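Exo-beta-1,3-glucanase (PDB 4PEY) hydrolyses laminarin and laminarioligosaccharides as a secreted exo-acting glucanase of glycoside hydrolase family 55, yielding glucose and laminaribiose. Local coordinates at residues A131-R136 and L368-V373; Q174-D179 and T452-N457; M192-V197 and Y210-T215; P201-P206 and F522-V527. The protein carries 1 engineered substitution. All blocks are in the same frame, centred on the assembly; numbering follows the deposited sequence.

Contact 1 (A131-R136 and L368-V373); sequences AAPFRR and LQDVFV
Arg-135 grips the carboxylate of Asp-370 side-on, with NE and NH2 each taking one oxygen. Arg-135 NE lies 2.8 Å from Asp-370 OD2. This bond bends to 153° at the hydrogen and meets the oxygen on its syn side, 33° out of the carboxylate plane. Arg-135 NH2 approaches Asp-370 OD1 from above that plane, also at 2.8 Å. The guanidinium and carboxylate planes are turned 57° against each other. The arginine chain is extended from CG to NE, and the two side chains meet tip to tip. OD1 also accepts a hydrogen bond from ND1 of His-398, so this buried oxygen has two donors. Beside the pair, Gln-369 lays its CB 4.0 Å from Arg-135 NH2, and its amide NE2 is hydrogen-bonded to OD2 of Asp-397.

Pro-133 continues the contact with CG 3.4 Å from OD2 of Asp-370. Its CD meets the tip of Phe-372, 4.0 Å from CZ. Farther along, the CB of Ala-131 sits over the centre of the Phe-372 ring, 3.5 Å from the centroid, in a CH-pi contact.

Asp-370 lies where the chain turns a corner between two strands of the second parallel beta-helix. The ion pair thus joins that corner to the first beta-helix in a fully buried interface, where the two charges probably offset each other and the second donor on OD1 would further stabilise the ionised acid.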
# COMPACT_ATOMS: atom_id res chain seq x y z
N ALA A 131 4.09 -2.48 -1.56
CA ALA A 131 3.19 -2.16 -2.67
C ALA A 131 2.89 -3.39 -3.52
O ALA A 131 2.97 -3.34 -4.76
CB ALA A 131 3.76 -1.04 -3.55
N ALA A 132 2.55 -4.49 -2.86
CA ALA A 132 2.24 -5.72 -3.58
C ALA A 132 1.00 -6.39 -2.98
O ALA A 132 1.08 -7.50 -2.42
CB ALA A 132 3.44 -6.67 -3.56
N PRO A 133 -0.15 -5.70 -3.07
CA PRO A 133 -1.34 -6.17 -2.36
C PRO A 133 -1.92 -7.49 -2.85
O PRO A 133 -1.85 -7.84 -4.03
CB PRO A 133 -2.35 -5.03 -2.60
CG PRO A 133 -1.90 -4.43 -3.90
CD PRO A 133 -0.40 -4.46 -3.83
N PHE A 134 -2.51 -8.21 -1.90
CA PHE A 134 -3.11 -9.52 -2.09
C PHE A 134 -4.52 -9.40 -1.48
O PHE A 134 -4.67 -9.44 -0.26
CB PHE A 134 -2.23 -10.56 -1.38
CG PHE A 134 -2.49 -12.01 -1.74
CD1 PHE A 134 -1.83 -12.60 -2.81
CD2 PHE A 134 -3.30 -12.81 -0.94
CE1 PHE A 134 -2.02 -13.95 -3.12
CE2 PHE A 134 -3.49 -14.16 -1.24
CZ PHE A 134 -2.85 -14.72 -2.34
N ARG A 135 -5.52 -9.18 -2.34
CA ARG A 135 -6.89 -8.87 -1.90
C ARG A 135 -7.94 -9.83 -2.43
O ARG A 135 -7.86 -10.24 -3.58
CB ARG A 135 -7.31 -7.46 -2.35
CG ARG A 135 -6.56 -6.30 -1.72
CD ARG A 135 -7.07 -4.98 -2.32
NE ARG A 135 -6.35 -3.81 -1.82
CZ ARG A 135 -6.65 -3.14 -0.72
NH1 ARG A 135 -7.68 -3.51 0.04
NH2 ARG A 135 -5.91 -2.09 -0.36
N ARG A 136 -8.94 -10.14 -1.62
CA ARG A 136 -10.10 -10.91 -2.09
C ARG A 136 -9.64 -12.20 -2.77
O ARG A 136 -10.15 -12.58 -3.83
CB ARG A 136 -10.96 -10.06 -3.03
CG ARG A 136 -12.43 -10.48 -3.15
CD ARG A 136 -13.16 -9.64 -4.20
NE ARG A 136 -14.57 -10.01 -4.35
CZ ARG A 136 -15.55 -9.53 -3.59
NH1 ARG A 136 -16.80 -9.92 -3.80
NH2 ARG A 136 -15.28 -8.66 -2.63
N LEU A 368 -8.24 6.15 0.31
CA LEU A 368 -7.10 5.84 -0.56
C LEU A 368 -6.75 4.38 -0.33
O LEU A 368 -6.50 3.98 0.81
CB LEU A 368 -5.88 6.71 -0.25
CG LEU A 368 -6.01 8.23 -0.26
CD1 LEU A 368 -4.64 8.84 0.03
CD2 LEU A 368 -6.55 8.72 -1.58
N GLN A 369 -6.72 3.58 -1.39
CA GLN A 369 -6.40 2.16 -1.29
C GLN A 369 -5.42 1.74 -2.37
O GLN A 369 -5.64 2.02 -3.54
CB GLN A 369 -7.67 1.31 -1.40
CG GLN A 369 -8.57 1.45 -0.20
CD GLN A 369 -9.88 0.72 -0.37
OE1 GLN A 369 -10.70 1.10 -1.21
NE2 GLN A 369 -10.08 -0.33 0.42
N ASP A 370 -4.33 1.07 -1.98
CA ASP A 370 -3.28 0.72 -2.95
C ASP A 370 -2.90 1.96 -3.73
O ASP A 370 -2.84 1.94 -4.96
CB ASP A 370 -3.73 -0.40 -3.90
CG ASP A 370 -4.06 -1.70 -3.19
OD1 ASP A 370 -3.62 -1.89 -2.03
OD2 ASP A 370 -4.76 -2.54 -3.79
N VAL A 371 -2.69 3.05 -3.00
CA VAL A 371 -2.14 4.26 -3.57
C VAL A 371 -0.68 4.29 -3.15
O VAL A 371 -0.34 4.24 -1.95
CB VAL A 371 -2.90 5.51 -3.11
CG1 VAL A 371 -2.15 6.78 -3.52
CG2 VAL A 371 -4.31 5.49 -3.69
N PHE A 372 0.19 4.34 -4.14
CA PHE A 372 1.63 4.30 -3.90
C PHE A 372 2.23 5.60 -4.38
O PHE A 372 1.78 6.18 -5.37
CB PHE A 372 2.24 3.08 -4.60
CG PHE A 372 1.48 1.81 -4.34
CD1 PHE A 372 1.20 1.41 -3.04
CD2 PHE A 372 1.00 1.03 -5.39
CE1 PHE A 372 0.47 0.26 -2.78
CE2 PHE A 372 0.28 -0.13 -5.14
CZ PHE A 372 0.02 -0.52 -3.84
N VAL A 373 3.24 6.08 -3.67
CA VAL A 373 3.94 7.28 -4.09
C VAL A 373 5.43 6.98 -4.17
O VAL A 373 5.97 6.29 -3.30
CB VAL A 373 3.68 8.46 -3.12
CG1 VAL A 373 4.46 9.70 -3.57
CG2 VAL A 373 2.18 8.75 -3.05

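Contact 2 (Q174-D179 and T452-N457); sequences QWYTRD and TIFYQN
Tyr-176 and Phe-454 slide past each other in opposite directions where strands 174-178 and 454-457 run roughly antiparallel, their axes 7.8 Å apart. The CB of Tyr-176 stands over one face of the Phe-454 ring, offset toward the rim and 3.5 Å from CG, making a CH-pi contact. Its CG lies 3.7 Å from CB of Phe-454, as does CD1. Both residues hold CG anti to the backbone N (chi1 179° and -176°). The ring planes are 24° apart and barely overlap. Farther out, CE1 of Tyr-176 touches CG2 of Ile-453 at 3.6 Å, while the carbonyl O of Ile-453 stands over the centre of the tyrosine ring. At the tip, OH is hydrogen-bonded to OG of Ser-195.

Gln-174 closes the other end of the Phe-454 ring: its CG lies in the ring plane at the edge, 3.6 Å from CZ. Its amide carbon CD then rests 3.7 Å from CG of Gln-456, and OE1 pairs with the hydroxyl of Tyr-497. Gln-456, whose amide meets Gln-130, comes close to a bound glucose unit. This is side-chain packing between facing walls of two parallel beta-helices, the paired-helix architecture of family 55, next to its substrate site.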
# COMPACT_ATOMS: atom_id res chain seq x y z
N GLN A 174 7.95 -8.27 8.59
CA GLN A 174 6.71 -7.74 9.14
C GLN A 174 5.59 -8.03 8.15
O GLN A 174 5.84 -8.40 7.00
CB GLN A 174 6.84 -6.23 9.43
CG GLN A 174 6.94 -5.32 8.19
CD GLN A 174 8.35 -5.18 7.63
OE1 GLN A 174 9.31 -4.90 8.36
NE2 GLN A 174 8.48 -5.34 6.32
N TRP A 175 4.34 -7.88 8.60
CA TRP A 175 3.20 -8.13 7.74
C TRP A 175 1.95 -7.55 8.35
O TRP A 175 1.83 -7.52 9.58
CB TRP A 175 3.01 -9.64 7.51
CG TRP A 175 2.24 -9.92 6.25
CD1 TRP A 175 0.88 -9.99 6.10
CD2 TRP A 175 2.80 -10.11 4.95
NE1 TRP A 175 0.56 -10.23 4.79
CE2 TRP A 175 1.72 -10.31 4.06
CE3 TRP A 175 4.11 -10.15 4.45
CZ2 TRP A 175 1.91 -10.54 2.69
CZ3 TRP A 175 4.30 -10.38 3.09
CH2 TRP A 175 3.20 -10.57 2.22
N TYR A 176 1.02 -7.11 7.50
CA TYR A 176 -0.33 -6.72 7.94
C TYR A 176 -1.39 -7.54 7.23
O TYR A 176 -1.38 -7.65 6.00
CB TYR A 176 -0.59 -5.22 7.69
CG TYR A 176 -1.98 -4.78 8.11
CD1 TYR A 176 -2.46 -5.04 9.40
CD2 TYR A 176 -2.81 -4.10 7.23
CE1 TYR A 176 -3.73 -4.63 9.79
CE2 TYR A 176 -4.08 -3.67 7.61
CZ TYR A 176 -4.53 -3.94 8.89
OH TYR A 176 -5.79 -3.52 9.25
N THR A 177 -2.30 -8.11 8.00
CA THR A 177 -3.43 -8.86 7.47
C THR A 177 -4.70 -8.28 8.07
O THR A 177 -4.77 -8.12 9.30
CB THR A 177 -3.34 -10.37 7.83
OG1 THR A 177 -2.05 -10.88 7.46
CG2 THR A 177 -4.44 -11.19 7.14
N ARG A 178 -5.70 -7.96 7.25
CA ARG A 178 -6.99 -7.55 7.83
C ARG A 178 -8.19 -8.24 7.21
O ARG A 178 -8.18 -8.62 6.03
CB ARG A 178 -7.19 -6.04 7.78
CG ARG A 178 -7.50 -5.46 6.44
CD ARG A 178 -8.23 -4.08 6.53
NE ARG A 178 -8.51 -3.63 5.17
CZ ARG A 178 -9.50 -4.10 4.41
NH1 ARG A 178 -10.36 -4.99 4.89
NH2 ARG A 178 -9.63 -3.67 3.16
N ASP A 179 -9.20 -8.44 8.05
CA ASP A 179 -10.54 -8.84 7.63
C ASP A 179 -10.48 -10.05 6.71
O ASP A 179 -10.90 -10.01 5.56
CB ASP A 179 -11.24 -7.64 6.99
CG ASP A 179 -11.30 -6.46 7.93
OD1 ASP A 179 -11.21 -6.69 9.16
OD2 ASP A 179 -11.43 -5.31 7.47
N THR A 452 -3.84 4.33 13.72
CA THR A 452 -3.02 3.59 12.76
C THR A 452 -2.89 2.15 13.22
O THR A 452 -2.49 1.89 14.36
CB THR A 452 -1.61 4.20 12.60
OG1 THR A 452 -1.73 5.47 11.94
CG2 THR A 452 -0.71 3.29 11.75
N ILE A 453 -3.25 1.23 12.33
CA ILE A 453 -3.08 -0.20 12.57
C ILE A 453 -2.08 -0.69 11.54
O ILE A 453 -2.38 -0.71 10.34
CB ILE A 453 -4.41 -0.97 12.48
CG1 ILE A 453 -5.40 -0.45 13.53
CG2 ILE A 453 -4.17 -2.47 12.67
CD1 ILE A 453 -6.80 -0.96 13.34
N PHE A 454 -0.89 -1.05 12.04
CA PHE A 454 0.32 -1.41 11.30
C PHE A 454 1.05 -0.22 10.66
O PHE A 454 0.52 0.47 9.80
CB PHE A 454 0.08 -2.46 10.21
CG PHE A 454 1.35 -2.89 9.52
CD1 PHE A 454 2.09 -3.97 9.99
CD2 PHE A 454 1.84 -2.18 8.42
CE1 PHE A 454 3.28 -4.35 9.37
CE2 PHE A 454 3.02 -2.55 7.81
CZ PHE A 454 3.74 -3.63 8.27
N TYR A 455 2.30 -0.04 11.07
CA TYR A 455 3.18 0.94 10.45
C TYR A 455 4.54 0.31 10.19
O TYR A 455 5.10 -0.36 11.06
CB TYR A 455 3.35 2.18 11.34
CG TYR A 455 4.22 3.27 10.76
CD1 TYR A 455 3.92 3.83 9.52
CD2 TYR A 455 5.33 3.77 11.45
CE1 TYR A 455 4.69 4.84 8.98
CE2 TYR A 455 6.11 4.80 10.92
CZ TYR A 455 5.79 5.34 9.69
OH TYR A 455 6.55 6.35 9.14
N GLN A 456 5.06 0.53 8.98
CA GLN A 456 6.43 0.14 8.65
C GLN A 456 7.17 1.34 8.09
O GLN A 456 6.72 1.95 7.11
CB GLN A 456 6.47 -1.02 7.65
CG GLN A 456 7.91 -1.52 7.36
CD GLN A 456 8.59 -0.80 6.20
OE1 GLN A 456 8.02 -0.65 5.11
NE2 GLN A 456 9.83 -0.34 6.42
N ASN A 457 8.29 1.68 8.71
CA ASN A 457 9.16 2.73 8.23
C ASN A 457 10.61 2.28 8.17
O ASN A 457 11.03 1.44 8.96
CB ASN A 457 9.06 3.96 9.14
CG ASN A 457 10.23 4.91 8.96
OD1 ASN A 457 11.25 4.82 9.66
ND2 ASN A 457 10.10 5.83 8.01

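Contact 3 (M192-V197 and Y210-T215); sequences MTFSGV and YTTLET
Met-192 and Tyr-210 begin a parallel pairing of neighbouring strands, successive rungs of a right-handed parallel beta-helix. Four backbone hydrogen bonds join them: Thr-211 N to Met-192 O, Phe-194 N to Thr-211 O, Leu-213 N to Phe-194 O and Gly-196 N to Leu-213 O. The Phe-194 N to Thr-211 O bond measures 2.8 Å. Between them, CA-H...O contacts fill the pairing, among them Thr-193 CA to Thr-211 O at 3.3 Å.

Aromatic packing occupies the face bearing Met-192, Phe-194, Tyr-210 and Thr-212. The edge of Phe-194 turns toward the face of Tyr-210 in an offset edge-to-face pair, centroids 5.8 Å apart and planes at 72°. CB of Met-192 meets the edge of the tyrosine ring, 3.8 Å from CD1, and Trp-185 packs against both aromatic rings.

On the other face, Thr-193 and Thr-211 lie side by side, pointing the same way, with Thr-193 OG1 3.6 Å from Thr-211 CB. Their hydroxyls go to different partners, Asn-191 and Asp-524. At the corner, where Gly-196 has positive phi, one water accepts from Val-197 N at 2.9 Å and donates to Leu-213 O at 2.8 Å.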
# COMPACT_ATOMS: atom_id res chain seq x y z
N MET A 192 4.21 -8.75 13.13
CA MET A 192 3.05 -9.27 12.45
C MET A 192 1.77 -8.78 13.10
O MET A 192 1.49 -9.09 14.24
CB MET A 192 3.08 -10.80 12.41
CG MET A 192 3.98 -11.47 11.38
SD MET A 192 5.69 -10.82 11.19
CE MET A 192 6.24 -11.78 9.77
N THR A 193 1.04 -7.96 12.38
CA THR A 193 -0.17 -7.33 12.89
C THR A 193 -1.42 -7.86 12.17
O THR A 193 -1.41 -8.09 10.94
CB THR A 193 -0.07 -5.78 12.78
OG1 THR A 193 0.98 -5.31 13.62
CG2 THR A 193 -1.37 -5.09 13.18
N PHE A 194 -2.49 -8.06 12.94
CA PHE A 194 -3.75 -8.61 12.46
C PHE A 194 -4.91 -7.75 12.97
O PHE A 194 -4.94 -7.42 14.16
CB PHE A 194 -3.95 -10.04 12.97
CG PHE A 194 -2.75 -10.93 12.78
CD1 PHE A 194 -1.72 -10.94 13.71
CD2 PHE A 194 -2.66 -11.77 11.67
CE1 PHE A 194 -0.61 -11.76 13.53
CE2 PHE A 194 -1.55 -12.60 11.50
CZ PHE A 194 -0.53 -12.60 12.42
N SER A 195 -5.86 -7.40 12.11
CA SER A 195 -7.13 -6.87 12.62
C SER A 195 -8.28 -7.56 11.89
O SER A 195 -8.29 -7.63 10.67
CB SER A 195 -7.23 -5.34 12.49
OG SER A 195 -7.20 -4.88 11.14
N GLY A 196 -9.24 -8.10 12.65
CA GLY A 196 -10.37 -8.79 12.06
C GLY A 196 -10.01 -10.07 11.33
O GLY A 196 -10.67 -10.44 10.36
N VAL A 197 -8.98 -10.77 11.79
CA VAL A 197 -8.54 -11.98 11.11
C VAL A 197 -8.95 -13.23 11.89
O VAL A 197 -8.44 -13.49 12.99
CB VAL A 197 -7.01 -11.98 10.89
CG1 VAL A 197 -6.56 -13.28 10.21
CG2 VAL A 197 -6.61 -10.76 10.07
N TYR A 210 3.33 -10.66 17.81
CA TYR A 210 1.98 -10.63 17.26
C TYR A 210 1.13 -9.53 17.91
O TYR A 210 0.89 -9.54 19.12
CB TYR A 210 1.29 -11.98 17.47
CG TYR A 210 1.88 -13.15 16.72
CD1 TYR A 210 2.45 -13.00 15.46
CD2 TYR A 210 1.85 -14.43 17.27
CE1 TYR A 210 2.97 -14.09 14.77
CE2 TYR A 210 2.36 -15.52 16.60
CZ TYR A 210 2.92 -15.35 15.35
OH TYR A 210 3.43 -16.45 14.69
N THR A 211 0.66 -8.61 17.07
CA THR A 211 -0.27 -7.56 17.48
C THR A 211 -1.62 -7.92 16.89
O THR A 211 -1.76 -7.91 15.67
CB THR A 211 0.18 -6.17 16.98
OG1 THR A 211 1.44 -5.84 17.56
CG2 THR A 211 -0.85 -5.09 17.33
N THR A 212 -2.59 -8.26 17.73
CA THR A 212 -3.83 -8.83 17.24
C THR A 212 -5.05 -8.08 17.77
O THR A 212 -5.28 -8.02 18.98
CB THR A 212 -3.94 -10.32 17.64
OG1 THR A 212 -2.80 -11.02 17.14
CG2 THR A 212 -5.22 -10.94 17.09
N LEU A 213 -5.81 -7.52 16.84
CA LEU A 213 -7.06 -6.82 17.14
C LEU A 213 -8.23 -7.66 16.64
O LEU A 213 -8.21 -8.15 15.51
CB LEU A 213 -7.08 -5.43 16.49
CG LEU A 213 -6.11 -4.35 16.99
CD1 LEU A 213 -4.64 -4.69 16.75
CD2 LEU A 213 -6.42 -3.05 16.29
N GLU A 214 -9.25 -7.83 17.48
CA GLU A 214 -10.39 -8.68 17.13
C GLU A 214 -11.13 -8.19 15.88
O GLU A 214 -11.57 -9.00 15.05
CB GLU A 214 -11.36 -8.76 18.31
CG GLU A 214 -12.60 -9.62 18.07
CD GLU A 214 -12.33 -11.11 18.20
OE1 GLU A 214 -11.20 -11.48 18.59
OE2 GLU A 214 -13.25 -11.90 17.92
N THR A 215 -11.27 -6.88 15.74
CA THR A 215 -11.93 -6.29 14.58
C THR A 215 -11.16 -5.10 14.02
O THR A 215 -10.30 -4.52 14.70
CB THR A 215 -13.37 -5.80 14.92
OG1 THR A 215 -13.31 -4.76 15.91
CG2 THR A 215 -14.23 -6.95 15.42
O HOH W 1 -7.31 -10.42 14.12

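Contact 4 (P201-P206 and F522-V527); sequences PAQSFP and FHDLLV
Phe-205 holds CG anti to its backbone N (chi1 -169°), while Asp-524 holds CG beside its own N and anti to the carbonyl carbon; these torsions set each CG across the contact, and the two side chains slide past each other in opposite directions. Ring and carboxylate stack with their planes 15° apart. CB of Asp-524 lies over the centre of the ring, 3.6 Å from the centroid, as a CH-pi contact. Its CG comes to 3.3 Å from CG of Phe-205, and OD1 lies equally close to CD1. On the opposite face, toward the rim, the ring carries CB of Pro-206, the residue that follows a cis peptide bond, so proline and aspartate sandwich the phenylalanine.

Gln-203 reaches the same acid tip to tip. Its chain bends at chi2, and NE2 of Gln-203 donates to OD2 of Asp-524 at 3.0 Å, almost straight at 177°. The oxygen uses its syn lone pair, and it lies in the amide plane of the glutamine. At the other end of that amide, OE1 accepts from the backbone N of Thr-212, which fixes the rotation of the group. The hydroxyl of Thr-211 is the second polar partner of this buried OD2.

Beyond the acid, the far end of the phenylalanine meets strand 525-527, with CE2 4.0 Å from CD2 of Leu-526 and CZ near the carbonyl O of Leu-525. The arrangement is that of a loop between strands of one parallel beta-helix docked on a strand corner of the other, part of the interface between the two helices of family 55 enzymes.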
# COMPACT_ATOMS: atom_id res chain seq x y z
N PRO A 201 -3.13 -15.60 15.27
CA PRO A 201 -2.60 -15.97 16.58
C PRO A 201 -3.01 -14.92 17.61
O PRO A 201 -3.20 -13.76 17.25
CB PRO A 201 -1.08 -15.98 16.37
CG PRO A 201 -0.85 -15.10 15.18
CD PRO A 201 -2.08 -15.23 14.31
N ALA A 202 -3.18 -15.32 18.86
CA ALA A 202 -3.57 -14.38 19.90
C ALA A 202 -2.48 -13.33 20.12
O ALA A 202 -1.31 -13.58 19.88
CB ALA A 202 -3.86 -15.10 21.19
N GLN A 203 -2.90 -12.14 20.56
CA GLN A 203 -1.99 -11.09 21.00
C GLN A 203 -0.89 -11.65 21.88
O GLN A 203 -1.17 -12.31 22.88
CB GLN A 203 -2.76 -10.01 21.76
CG GLN A 203 -1.89 -8.97 22.45
CD GLN A 203 -1.25 -8.01 21.47
OE1 GLN A 203 -1.84 -7.65 20.45
NE2 GLN A 203 -0.04 -7.57 21.78
N SER A 204 0.37 -11.38 21.53
CA SER A 204 1.48 -11.96 22.29
C SER A 204 2.76 -11.13 22.29
O SER A 204 3.74 -11.55 22.90
CB SER A 204 1.80 -13.36 21.75
OG SER A 204 2.33 -13.26 20.44
N PHE A 205 2.75 -9.98 21.62
CA PHE A 205 3.92 -9.11 21.55
C PHE A 205 4.52 -8.91 22.96
O PHE A 205 3.79 -8.64 23.91
CB PHE A 205 3.52 -7.77 20.93
CG PHE A 205 4.67 -6.87 20.56
CD1 PHE A 205 5.24 -6.01 21.49
CD2 PHE A 205 5.15 -6.85 19.25
CE1 PHE A 205 6.29 -5.18 21.13
CE2 PHE A 205 6.21 -6.02 18.90
CZ PHE A 205 6.77 -5.18 19.83
N PRO A 206 5.85 -9.04 23.09
CA PRO A 206 6.86 -9.11 22.02
C PRO A 206 7.21 -10.51 21.51
O PRO A 206 7.88 -10.59 20.47
CB PRO A 206 8.09 -8.49 22.69
CG PRO A 206 7.95 -8.88 24.11
CD PRO A 206 6.47 -8.84 24.41
N PHE A 522 -0.01 4.13 22.44
CA PHE A 522 0.61 3.22 21.47
C PHE A 522 0.74 1.82 22.01
O PHE A 522 0.93 1.61 23.22
CB PHE A 522 1.98 3.74 21.02
CG PHE A 522 1.91 4.98 20.20
CD1 PHE A 522 2.11 6.22 20.78
CD2 PHE A 522 1.58 4.92 18.85
CE1 PHE A 522 2.01 7.38 20.02
CE2 PHE A 522 1.48 6.07 18.09
CZ PHE A 522 1.71 7.30 18.67
N HIS A 523 0.64 0.86 21.11
CA HIS A 523 0.75 -0.55 21.45
C HIS A 523 1.73 -1.21 20.51
O HIS A 523 1.56 -1.12 19.29
CB HIS A 523 -0.61 -1.24 21.36
CG HIS A 523 -1.72 -0.47 22.01
ND1 HIS A 523 -1.96 -0.53 23.37
CD2 HIS A 523 -2.64 0.37 21.50
CE1 HIS A 523 -2.98 0.25 23.66
NE2 HIS A 523 -3.42 0.80 22.54
N ASP A 524 2.73 -1.88 21.08
CA ASP A 524 3.68 -2.68 20.32
C ASP A 524 4.49 -1.84 19.33
O ASP A 524 4.31 -1.92 18.11
CB ASP A 524 2.97 -3.84 19.59
CG ASP A 524 2.18 -4.73 20.53
OD1 ASP A 524 2.32 -4.58 21.76
OD2 ASP A 524 1.41 -5.60 20.04
N LEU A 525 5.39 -1.03 19.88
CA LEU A 525 6.34 -0.23 19.11
C LEU A 525 7.71 -0.90 19.06
O LEU A 525 8.11 -1.59 20.00
CB LEU A 525 6.52 1.15 19.74
CG LEU A 525 5.28 2.03 19.89
CD1 LEU A 525 5.66 3.35 20.54
CD2 LEU A 525 4.62 2.26 18.54
N LEU A 526 8.44 -0.69 17.97
CA LEU A 526 9.81 -1.18 17.90
C LEU A 526 10.67 -0.33 16.98
O LEU A 526 10.17 0.27 16.02
CB LEU A 526 9.81 -2.65 17.46
CG LEU A 526 9.18 -2.95 16.10
CD1 LEU A 526 10.05 -3.84 15.20
CD2 LEU A 526 7.75 -3.48 16.27
N VAL A 527 11.96 -0.27 17.29
CA VAL A 527 12.94 0.29 16.37
C VAL A 527 14.07 -0.71 16.17
O VAL A 527 14.36 -1.53 17.04
CB VAL A 527 13.50 1.66 16.85
CG1 VAL A 527 12.37 2.69 16.96
CG2 VAL A 527 14.26 1.53 18.18

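Overall arrangement
Contacts 1, 2 and 4 each join a segment from the first half of the chain to one from the second, whereas contact 3 pairs neighbouring strands 191-198 and 210-220 within the first half. Along the chain, the segments of contacts 1, 2 and 4 follow the same order in both halves, so these contacts cross; contact 3 is nested inside contacts 1 and 2 and crosses contact 4. The centres of contacts 1 and 2 are about 12 Å apart, and those of contacts 2 and 4 about 11 Å. Contact 3 touches contacts 2 and 4, strands 174-178 and 191-198 being neighbours. Several levels of the two beta-helices thus meet along one interface, with contact 2 beside bound glucose.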